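Local coordinates for glyoxalase family protein (PDB 1SS4), which is of unknown function but belongs to the glyoxalase (vicinal oxygen chelate) superfamily and probably binds a metal ion, at residues Arg98-Val103 with Gly145-Leu150. Residues are numbered along the deposited sequence; the frame is centred on the assembly and turned at random.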
loop_
_atom_site.group_PDB
_atom_site.type_symbol
_atom_site.label_atom_id
_atom_site.label_comp_id
_atom_site.label_asym_id
_atom_site.label_seq_id
_atom_site.Cartn_x
_atom_site.Cartn_y
_atom_site.Cartn_z
ATOM N N ARG A 98 -5.715 -2.851 -0.720
ATOM C CA ARG A 98 -4.943 -3.973 -1.219
ATOM C C ARG A 98 -3.928 -3.537 -2.246
ATOM O O ARG A 98 -4.086 -2.496 -2.878
ATOM C CB ARG A 98 -5.896 -4.977 -1.881
ATOM C CG ARG A 98 -6.727 -4.355 -3.040
ATOM C CD ARG A 98 -6.196 -4.804 -4.385
ATOM N NE ARG A 98 -6.760 -4.089 -5.533
ATOM C CZ ARG A 98 -6.215 -3.004 -6.070
ATOM N NH1 ARG A 98 -5.101 -2.495 -5.553
ATOM N NH2 ARG A 98 -6.737 -2.465 -7.161
ATOM N N VAL A 99 -2.883 -4.341 -2.394
ATOM C CA VAL A 99 -1.917 -4.104 -3.449
ATOM C C VAL A 99 -2.351 -5.107 -4.537
ATOM O O VAL A 99 -2.792 -6.221 -4.227
ATOM C CB VAL A 99 -0.455 -4.376 -3.013
ATOM C CG1 VAL A 99 -0.068 -3.401 -1.884
ATOM C CG2 VAL A 99 -0.280 -5.786 -2.527
HETATM N N MSE A 100 -2.268 -4.679 -5.799
HETATM C CA MSE A 100 -2.651 -5.489 -6.962
HETATM C C MSE A 100 -1.400 -5.918 -7.738
HETATM O O MSE A 100 -0.552 -5.088 -8.061
HETATM C CB MSE A 100 -3.569 -4.657 -7.874
HETATM C CG MSE A 100 -3.807 -5.210 -9.281
HETATM SE SE MSE A 100 -4.933 -6.760 -9.260
HETATM C CE MSE A 100 -6.638 -5.964 -8.857
ATOM N N PHE A 101 -1.286 -7.209 -8.020
ATOM C CA PHE A 101 -0.140 -7.743 -8.765
ATOM C C PHE A 101 -0.603 -8.322 -10.114
ATOM O O PHE A 101 -1.653 -8.957 -10.191
ATOM C CB PHE A 101 0.524 -8.886 -7.985
ATOM C CG PHE A 101 1.089 -8.482 -6.653
ATOM C CD1 PHE A 101 2.270 -7.744 -6.578
ATOM C CD2 PHE A 101 0.476 -8.890 -5.471
ATOM C CE1 PHE A 101 2.845 -7.420 -5.343
ATOM C CE2 PHE A 101 1.043 -8.571 -4.227
ATOM C CZ PHE A 101 2.235 -7.832 -4.167
ATOM N N THR A 102 0.173 -8.100 -11.173
ATOM C CA THR A 102 -0.176 -8.709 -12.462
ATOM C C THR A 102 0.765 -9.901 -12.559
ATOM O O THR A 102 1.966 -9.747 -12.382
ATOM C CB THR A 102 0.099 -7.792 -13.658
ATOM O OG1 THR A 102 -0.747 -6.640 -13.580
ATOM C CG2 THR A 102 -0.198 -8.540 -14.986
ATOM N N VAL A 103 0.214 -11.081 -12.806
ATOM C CA VAL A 103 1.016 -12.293 -12.911
ATOM C C VAL A 103 0.841 -12.943 -14.279
ATOM O O VAL A 103 -0.072 -12.602 -15.033
ATOM C CB VAL A 103 0.640 -13.315 -11.808
ATOM C CG1 VAL A 103 0.990 -12.744 -10.444
ATOM C CG2 VAL A 103 -0.837 -13.652 -11.881
ATOM N N GLY A 145 -4.641 -8.394 -4.549
ATOM C CA GLY A 145 -5.348 -8.475 -5.802
ATOM C C GLY A 145 -4.394 -9.144 -6.792
ATOM O O GLY A 145 -3.180 -8.944 -6.742
ATOM N N LEU A 146 -4.943 -9.962 -7.675
ATOM C CA LEU A 146 -4.144 -10.644 -8.694
ATOM C C LEU A 146 -4.805 -10.432 -10.036
ATOM O O LEU A 146 -6.021 -10.434 -10.128
ATOM C CB LEU A 146 -4.070 -12.140 -8.420
ATOM C CG LEU A 146 -3.412 -12.670 -7.155
ATOM C CD1 LEU A 146 -3.580 -14.184 -7.124
ATOM C CD2 LEU A 146 -1.957 -12.295 -7.131
ATOM N N ALA A 147 -4.003 -10.230 -11.072
ATOM C CA ALA A 147 -4.537 -10.062 -12.418
ATOM C C ALA A 147 -3.605 -10.673 -13.456
ATOM O O ALA A 147 -2.395 -10.742 -13.255
ATOM C CB ALA A 147 -4.720 -8.604 -12.737
ATOM N N GLU A 148 -4.197 -11.104 -14.562
ATOM C CA GLU A 148 -3.458 -11.666 -15.686
ATOM C C GLU A 148 -3.941 -10.947 -16.945
ATOM O O GLU A 148 -5.142 -10.827 -17.185
ATOM C CB GLU A 148 -3.708 -13.174 -15.832
ATOM C CG GLU A 148 -3.245 -13.712 -17.186
ATOM C CD GLU A 148 -3.637 -15.157 -17.435
ATOM O OE1 GLU A 148 -3.735 -15.531 -18.623
ATOM O OE2 GLU A 148 -3.833 -15.924 -16.466
ATOM N N GLU A 149 -2.990 -10.462 -17.735
ATOM C CA GLU A 149 -3.282 -9.749 -18.977
ATOM C C GLU A 149 -3.602 -10.737 -20.110
ATOM O O GLU A 149 -2.942 -11.767 -20.242
ATOM C CB GLU A 149 -2.073 -8.898 -19.357
ATOM C CG GLU A 149 -2.367 -7.436 -19.544
ATOM C CD GLU A 149 -1.367 -6.565 -18.815
ATOM O OE1 GLU A 149 -0.150 -6.853 -18.911
ATOM O OE2 GLU A 149 -1.796 -5.596 -18.148
ATOM N N LEU A 150 -4.607 -10.410 -20.923
ATOM C CA LEU A 150 -5.029 -11.265 -22.040
ATOM C C LEU A 150 -4.589 -10.688 -23.388
ATOM O O LEU A 150 -4.705 -9.486 -23.623
ATOM C CB LEU A 150 -6.553 -11.419 -22.031
ATOM C CG LEU A 150 -7.200 -11.850 -20.711
ATOM C CD1 LEU A 150 -8.710 -11.886 -20.862
ATOM C CD2 LEU A 150 -6.671 -13.213 -20.295
HETATM O O HOH W 1 -1.918 -5.505 -15.370
HETATM O O HOH W 2 -0.265 -11.337 -17.299
#
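Gly145 is gripped through both its N-H and its C=O by the neighbouring parallel strand: its N bonds to Val99 O (2.9 Å), and its O takes Phe101 N from 43° above the carbonyl plane. Farther on, Ala147 N reaches Phe101 O at 2.8 Å, bent at the hydrogen (N-H...O 139°), while Val103 N meets Ala147 O at 2.7 Å. Ala147 O is also approached by Thr102 CA at 3.1 Å, a CA-H...O contact. A water donates to Val103 O and accepts from Glu149 N.

Strands 95-103 and 143-149 are the first and fourth of a βαβββ unit, the repeating module of the glyoxalase fold, neighbours in its 1-4-3-2 sheet. On the face bearing Met100, a selenomethionine, SE lies 3.5 Å from Gly145 C. CG stands anti to the backbone N (chi1 166°), and bends at chi2 and chi3 fold the chain over the bare glycine backbone, where SE also touches Ala147 CB. Met100 CB sits over the centre of the Arg98 guanidinium, whose NH1 hydrogen-bonds to Asn14 OD1 of the second subunit. On the face bearing Phe101 and Leu146, Phe101 CB lies 4.3 Å from Leu146 CD2, which Val103 CG1 also approaches.

Helices 22-32 and 106-115 pack over the Leu146 face; strand 98-103 pairs antiparallel with the second subunit, extending the sheet across the interface. The Glu149 carboxylate forms a salt bridge with Arg11 of the second subunit.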